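Local coordinates for periplasmic binding protein (PDB 4PAG) that probably captures a solute in the periplasm for delivery to an ABC transporter and holds a histidine molecule in its pocket, at residues 170-174 / 199-203; 153-157 / 300-304. The contacts are given in a common frame with arbitrary orientation. Numbering follows the deposited sequence.

Interaction 1: residues 170-174 / 199-203; sequences RTKVY and GGNLV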
ATOM      1  N   ARG A 170      -4.075 -15.640  18.042  1.00 23.64           N
ATOM      2  CA  ARG A 170      -3.902 -14.493  17.149  1.00 23.14           C
ATOM      3  C   ARG A 170      -4.389 -13.213  17.816  1.00 19.70           C
ATOM      4  O   ARG A 170      -5.467 -13.183  18.410  1.00 23.36           O
ATOM      5  CB  ARG A 170      -4.649 -14.703  15.829  1.00 26.11           C
ATOM      6  CG  ARG A 170      -4.180 -15.911  15.023  1.00 29.23           C
ATOM      7  CD  ARG A 170      -2.918 -15.600  14.256  1.00 30.46           C
ATOM      8  NE  ARG A 170      -2.335 -16.767  13.587  1.00 29.60           N
ATOM      9  CZ  ARG A 170      -2.466 -17.067  12.294  1.00 26.94           C
ATOM     10  NH1 ARG A 170      -3.187 -16.314  11.479  1.00 25.60           N
ATOM     11  NH2 ARG A 170      -1.861 -18.144  11.809  1.00 28.48           N
ATOM     12  N   THR A 171      -3.600 -12.153  17.699  1.00 18.65           N
ATOM     13  CA  THR A 171      -3.881 -10.884  18.374  1.00 18.94           C
ATOM     14  C   THR A 171      -5.093 -10.186  17.757  1.00 17.36           C
ATOM     15  O   THR A 171      -5.118  -9.942  16.559  1.00 15.69           O
ATOM     16  CB  THR A 171      -2.648  -9.964  18.283  1.00 18.60           C
ATOM     17  OG1 THR A 171      -1.527 -10.625  18.876  1.00 20.80           O
ATOM     18  CG2 THR A 171      -2.870  -8.618  18.980  1.00 17.86           C
ATOM     19  N   LYS A 172      -6.092  -9.857  18.576  1.00 17.43           N
ATOM     20  CA  LYS A 172      -7.238  -9.079  18.101  1.00 18.99           C
ATOM     21  C   LYS A 172      -6.818  -7.637  17.816  1.00 17.28           C
ATOM     22  O   LYS A 172      -6.204  -6.978  18.662  1.00 17.00           O
ATOM     23  CB  LYS A 172      -8.377  -9.103  19.116  1.00 21.08           C
ATOM     24  CG  LYS A 172      -8.997 -10.481  19.312  1.00 23.59           C
ATOM     25  CD  LYS A 172      -9.816 -10.560  20.590  1.00 26.56           C
ATOM     26  CE  LYS A 172     -11.059  -9.691  20.540  1.00 29.94           C
ATOM     27  NZ  LYS A 172     -11.672  -9.532  21.894  1.00 35.53           N
ATOM     28  N   VAL A 173      -7.145  -7.154  16.620  1.00 15.09           N
ATOM     29  CA  VAL A 173      -6.749  -5.819  16.202  1.00 14.21           C
ATOM     30  C   VAL A 173      -7.933  -5.052  15.591  1.00 14.02           C
ATOM     31  O   VAL A 173      -8.740  -5.607  14.834  1.00 13.68           O
ATOM     32  CB  VAL A 173      -5.514  -5.864  15.248  1.00 14.87           C
ATOM     33  CG1 VAL A 173      -5.753  -6.743  14.031  1.00 15.99           C
ATOM     34  CG2 VAL A 173      -5.101  -4.466  14.804  1.00 15.54           C
ATOM     35  N   TYR A 174      -8.028  -3.774  15.954  1.00 12.91           N
ATOM     36  CA  TYR A 174      -8.986  -2.848  15.387  1.00 12.42           C
ATOM     37  C   TYR A 174      -8.232  -1.828  14.549  1.00 12.47           C
ATOM     38  O   TYR A 174      -7.291  -1.196  15.021  1.00 13.45           O
ATOM     39  CB  TYR A 174      -9.780  -2.138  16.489  1.00 12.20           C
ATOM     40  CG  TYR A 174     -10.737  -1.096  15.960  1.00 12.66           C
ATOM     41  CD1 TYR A 174     -11.819  -1.465  15.169  1.00 13.23           C
ATOM     42  CD2 TYR A 174     -10.550   0.257  16.222  1.00 13.44           C
ATOM     43  CE1 TYR A 174     -12.689  -0.520  14.664  1.00 13.33           C
ATOM     44  CE2 TYR A 174     -11.420   1.216  15.720  1.00 13.44           C
ATOM     45  CZ  TYR A 174     -12.490   0.814  14.944  1.00 14.14           C
ATOM     46  OH  TYR A 174     -13.367   1.731  14.442  1.00 15.46           O
ATOM     47  N   GLY A 199      -0.832 -11.640  10.747  1.00 15.48           N
ATOM     48  CA  GLY A 199      -1.334 -12.550  11.777  1.00 16.55           C
ATOM     49  C   GLY A 199      -2.368 -11.933  12.706  1.00 16.34           C
ATOM     50  O   GLY A 199      -2.605 -12.439  13.799  1.00 18.78           O
ATOM     51  N   GLY A 200      -2.999 -10.850  12.271  1.00 16.04           N
ATOM     52  CA  GLY A 200      -4.027 -10.205  13.064  1.00 16.52           C
ATOM     53  C   GLY A 200      -5.378 -10.887  12.954  1.00 17.05           C
ATOM     54  O   GLY A 200      -5.723 -11.460  11.915  1.00 18.45           O
ATOM     55  N   ASN A 201      -6.131 -10.833  14.046  1.00 16.65           N
ATOM     56  CA  ASN A 201      -7.539 -11.192  14.059  1.00 15.81           C
ATOM     57  C   ASN A 201      -8.331  -9.886  14.005  1.00 15.86           C
ATOM     58  O   ASN A 201      -8.587  -9.227  15.033  1.00 14.59           O
ATOM     59  CB  ASN A 201      -7.853 -12.010  15.309  1.00 16.97           C
ATOM     60  CG  ASN A 201      -9.307 -12.390  15.418  1.00 18.69           C
ATOM     61  OD1 ASN A 201     -10.143 -11.960  14.640  1.00 23.28           O
ATOM     62  ND2 ASN A 201      -9.620 -13.207  16.410  1.00 17.76           N
ATOM     63  N   LEU A 202      -8.683  -9.490  12.787  1.00 14.76           N
ATOM     64  CA  LEU A 202      -9.370  -8.222  12.564  1.00 15.12           C
ATOM     65  C   LEU A 202     -10.790  -8.293  13.129  1.00 14.90           C
ATOM     66  O   LEU A 202     -11.565  -9.163  12.754  1.00 14.90           O
ATOM     67  CB  LEU A 202      -9.389  -7.898  11.075  1.00 16.01           C
ATOM     68  CG  LEU A 202      -8.108  -7.285  10.522  1.00 18.61           C
ATOM     69  CD1 LEU A 202      -8.056  -7.429   9.007  1.00 18.82           C
ATOM     70  CD2 LEU A 202      -8.019  -5.816  10.919  1.00 22.16           C
ATOM     71  N   VAL A 203     -11.134  -7.379  14.031  1.00 15.56           N
ATOM     72  CA  VAL A 203     -12.348  -7.556  14.832  1.00 16.18           C
ATOM     73  C   VAL A 203     -13.680  -7.365  14.097  1.00 16.15           C
ATOM     74  O   VAL A 203     -14.676  -7.962  14.498  1.00 16.16           O
ATOM     75  CB  VAL A 203     -12.337  -6.687  16.106  1.00 16.36           C
ATOM     76  CG1 VAL A 203     -11.231  -7.165  17.028  1.00 17.64           C
ATOM     77  CG2 VAL A 203     -12.180  -5.204  15.780  1.00 16.04           C
TER
HETATM   78  O   HOH W   1      -7.784 -14.450  18.090  1.00 31.42           O
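Segments 170-174 and 199-203 form two parallel bridges, Lys-172 beside Asn-201 (CA-CA 4.6 Å) and Val-173 beside Leu-202 (CA-CA 5.1 Å), while their end-to-end directions diverge by 47°. Three backbone hydrogen bonds fix this register: Asn-201 N to Thr-171 O (2.9 Å, 174°) and Val-173 N to Asn-201 O (3.0 Å, 166°) are near-linear, Val-203 N to Val-173 O (3.1 Å, 152°) more bent. Just past the helix, Gly-199 at positive phi (93°) completes a Schellman motif. At Gly-200 a CB would come within 2.9 Å of Val-173 CG1, a clash. Val-173 CG1 meets Leu-202 CD2 (4.0 Å) on one face. Lys-172 and Asn-201 lie on the opposite face; a water joins Arg-170 O (2.7 Å) to Asn-201 ND2 (2.8 Å), and Asn-201 OD1 is hydrogen-bonded to Lys-205 NZ. Val-203 CG2 touches the Tyr-174 ring edge, 3.8 Å from its CD1. Within this chain, 201-202 is an edge strand of the parallel sheet 201-202, 172-176, 229-232, 258-260, consistent with the alpha/beta lobe of a periplasmic binding protein.

Interaction 2: residues 153-157 / 300-304; sequences TYLDE and KVKAF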
ATOM      1  N   THR A 153      11.763 -12.569   0.073  1.00 16.45           N
ATOM      2  CA  THR A 153      12.356 -12.923   1.363  1.00 18.45           C
ATOM      3  C   THR A 153      11.518 -12.424   2.533  1.00 16.94           C
ATOM      4  O   THR A 153      11.210 -13.187   3.446  1.00 15.80           O
ATOM      5  CB  THR A 153      13.776 -12.352   1.481  1.00 19.78           C
ATOM      6  OG1 THR A 153      14.580 -12.928   0.453  1.00 20.85           O
ATOM      7  CG2 THR A 153      14.399 -12.657   2.845  1.00 21.26           C
ATOM      8  N   TYR A 154      11.148 -11.149   2.503  1.00 15.86           N
ATOM      9  CA  TYR A 154      10.365 -10.562   3.597  1.00 16.28           C
ATOM     10  C   TYR A 154       9.010 -11.249   3.729  1.00 15.06           C
ATOM     11  O   TYR A 154       8.566 -11.564   4.840  1.00 14.97           O
ATOM     12  CB  TYR A 154      10.174  -9.060   3.384  1.00 15.19           C
ATOM     13  CG  TYR A 154      11.330  -8.199   3.812  1.00 14.99           C
ATOM     14  CD1 TYR A 154      12.649  -8.625   3.677  1.00 16.49           C
ATOM     15  CD2 TYR A 154      11.106  -6.934   4.332  1.00 17.32           C
ATOM     16  CE1 TYR A 154      13.706  -7.812   4.063  1.00 18.10           C
ATOM     17  CE2 TYR A 154      12.149  -6.117   4.716  1.00 17.91           C
ATOM     18  CZ  TYR A 154      13.445  -6.555   4.582  1.00 18.13           C
ATOM     19  OH  TYR A 154      14.471  -5.730   4.971  1.00 22.45           O
ATOM     20  N   LEU A 155       8.363 -11.493   2.598  1.00 14.41           N
ATOM     21  CA  LEU A 155       7.059 -12.149   2.591  1.00 16.58           C
ATOM     22  C   LEU A 155       7.121 -13.597   3.104  1.00 17.36           C
ATOM     23  O   LEU A 155       6.240 -14.033   3.857  1.00 17.01           O
ATOM     24  CB  LEU A 155       6.453 -12.095   1.188  1.00 18.60           C
ATOM     25  CG  LEU A 155       6.018 -10.693   0.750  1.00 19.29           C
ATOM     26  CD1 LEU A 155       5.890 -10.619  -0.766  1.00 20.22           C
ATOM     27  CD2 LEU A 155       4.716 -10.268   1.424  1.00 21.10           C
ATOM     28  N   ASP A 156       8.162 -14.330   2.710  1.00 18.09           N
ATOM     29  CA  ASP A 156       8.356 -15.712   3.175  1.00 18.98           C
ATOM     30  C   ASP A 156       8.639 -15.765   4.677  1.00 17.22           C
ATOM     31  O   ASP A 156       8.107 -16.618   5.380  1.00 19.35           O
ATOM     32  CB  ASP A 156       9.501 -16.388   2.408  1.00 21.31           C
ATOM     33  CG  ASP A 156       9.146 -16.691   0.956  1.00 25.33           C
ATOM     34  OD1 ASP A 156       7.960 -16.564   0.575  1.00 27.13           O
ATOM     35  OD2 ASP A 156      10.064 -17.062   0.186  1.00 29.54           O
ATOM     36  N   GLU A 157       9.478 -14.856   5.163  1.00 16.33           N
ATOM     37  CA  GLU A 157       9.769 -14.767   6.595  1.00 18.97           C
ATOM     38  C   GLU A 157       8.509 -14.522   7.406  1.00 18.99           C
ATOM     39  O   GLU A 157       8.307 -15.131   8.454  1.00 19.87           O
ATOM     40  CB  GLU A 157      10.747 -13.631   6.886  1.00 19.52           C
ATOM     41  CG  GLU A 157      12.175 -13.904   6.474  1.00 21.69           C
ATOM     42  CD  GLU A 157      13.040 -12.665   6.560  1.00 24.57           C
ATOM     43  OE1 GLU A 157      12.485 -11.541   6.634  1.00 24.70           O
ATOM     44  OE2 GLU A 157      14.279 -12.815   6.561  1.00 26.36           O
ATOM     45  N   LYS A 300      15.084  -3.985   9.328  1.00 17.01           N
ATOM     46  CA  LYS A 300      14.263  -4.175   8.121  1.00 17.17           C
ATOM     47  C   LYS A 300      13.888  -2.845   7.463  1.00 15.96           C
ATOM     48  O   LYS A 300      13.952  -2.715   6.241  1.00 16.01           O
ATOM     49  CB  LYS A 300      13.005  -4.971   8.440  1.00 16.96           C
ATOM     50  CG  LYS A 300      13.301  -6.424   8.749  1.00 18.62           C
ATOM     51  CD  LYS A 300      12.072  -7.306   8.606  1.00 20.45           C
ATOM     52  CE  LYS A 300      12.460  -8.769   8.494  1.00 21.76           C
ATOM     53  NZ  LYS A 300      13.070  -9.076   7.173  1.00 25.11           N
ATOM     54  N   VAL A 301      13.517  -1.857   8.269  1.00 16.20           N
ATOM     55  CA  VAL A 301      13.225  -0.524   7.736  1.00 16.14           C
ATOM     56  C   VAL A 301      14.451   0.013   6.996  1.00 15.52           C
ATOM     57  O   VAL A 301      14.342   0.494   5.866  1.00 15.40           O
ATOM     58  CB  VAL A 301      12.787   0.479   8.837  1.00 15.83           C
ATOM     59  CG1 VAL A 301      12.485   1.843   8.234  1.00 16.55           C
ATOM     60  CG2 VAL A 301      11.563  -0.028   9.589  1.00 16.65           C
ATOM     61  N   LYS A 302      15.620  -0.089   7.625  1.00 15.16           N
ATOM     62  CA  LYS A 302      16.846   0.452   7.038  1.00 16.27           C
ATOM     63  C   LYS A 302      17.178  -0.213   5.711  1.00 15.28           C
ATOM     64  O   LYS A 302      17.461   0.481   4.739  1.00 16.41           O
ATOM     65  CB  LYS A 302      18.036   0.352   8.013  1.00 18.85           C
ATOM     66  CG  LYS A 302      18.064   1.462   9.049  1.00 22.73           C
ATOM     67  CD  LYS A 302      19.116   1.186  10.125  1.00 30.24           C
ATOM     68  CE  LYS A 302      19.326   2.373  11.052  1.00 38.31           C
ATOM     69  NZ  LYS A 302      20.561   3.148  10.741  1.00 48.22           N
ATOM     70  N   ALA A 303      17.117  -1.545   5.667  1.00 15.70           N
ATOM     71  CA  ALA A 303      17.415  -2.294   4.440  1.00 14.88           C
ATOM     72  C   ALA A 303      16.395  -2.006   3.340  1.00 15.11           C
ATOM     73  O   ALA A 303      16.751  -1.831   2.181  1.00 14.20           O
ATOM     74  CB  ALA A 303      17.465  -3.789   4.720  1.00 13.82           C
ATOM     75  N   PHE A 304      15.126  -1.951   3.715  1.00 15.46           N
ATOM     76  CA  PHE A 304      14.059  -1.689   2.757  1.00 15.18           C
ATOM     77  C   PHE A 304      14.207  -0.294   2.127  1.00 14.54           C
ATOM     78  O   PHE A 304      14.137  -0.141   0.899  1.00 14.41           O
ATOM     79  CB  PHE A 304      12.702  -1.867   3.433  1.00 14.38           C
ATOM     80  CG  PHE A 304      11.537  -1.728   2.503  1.00 13.82           C
ATOM     81  CD1 PHE A 304      10.971  -0.489   2.278  1.00 14.23           C
ATOM     82  CD2 PHE A 304      11.006  -2.836   1.854  1.00 14.60           C
ATOM     83  CE1 PHE A 304       9.900  -0.346   1.425  1.00 14.63           C
ATOM     84  CE2 PHE A 304       9.928  -2.700   0.999  1.00 15.23           C
ATOM     85  CZ  PHE A 304       9.377  -1.451   0.787  1.00 15.75           C
TER
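Beginning at Thr-153, whose O accepts the backbone hydrogen bond of Glu-157 N (3.0 Å), the segment is one helical turn that brings Tyr-154 and Glu-157 onto the same side, both with CA-to-CB bonds directed toward 300-304. Tyr-154 spans the gap with its ring. Its OH makes a weak hydrogen bond to Lys-300 O (3.3 Å), an atom that already accepts the helical bond from Phe-304 N (2.9 Å), and lies 3.6 Å from Ala-303 CB. Lys-300 NZ stands 3.5 Å from the ring centroid and 15° off its normal, a cation-pi contact over the face. The segment axes run nearly antiparallel (155°), yet approach no closer than 13.4 Å. Here, on helices 141-163 and 297-309, the segments meet through long side chains; helix 141-163 precedes strand 172-176, consistent with the long inter-lobe helix of this binding-protein family. Helix 277-288 supplies further contacts: His-282 packs edge-to-face with Tyr-154, while Ile-278 touches both Tyr-154 and Phe-304. At Glu-157, OE1 closes a salt bridge with Lys-300 NZ at 2.6 Å, so the same ammonium is held by carboxylate and aromatic face together; Tyr-295 gives it a second cation-pi partner.

How the interactions relate
Both contacts are largely buried, but interaction 1 joins two short strands and their flanking residues at the edge of a parallel sheet, whereas interaction 2 joins helices; they share no secondary-structure element. Helix 141-163 and strand 172-176 are nevertheless consecutive, and interaction 1 is nested within the loop that interaction 2 closes. Their centres lie 22 Å apart and their nearest atoms about 10 Å, so they do not touch. The chemistry differs accordingly: 170-174 / 199-203 relies on main-chain hydrogen bonds and buries 463 Å² between the two segments, while 153-157 / 300-304 buries 230 Å² and relies on side chains, with one lysine charge satisfied across segments whose axes are 13.4 Å apart.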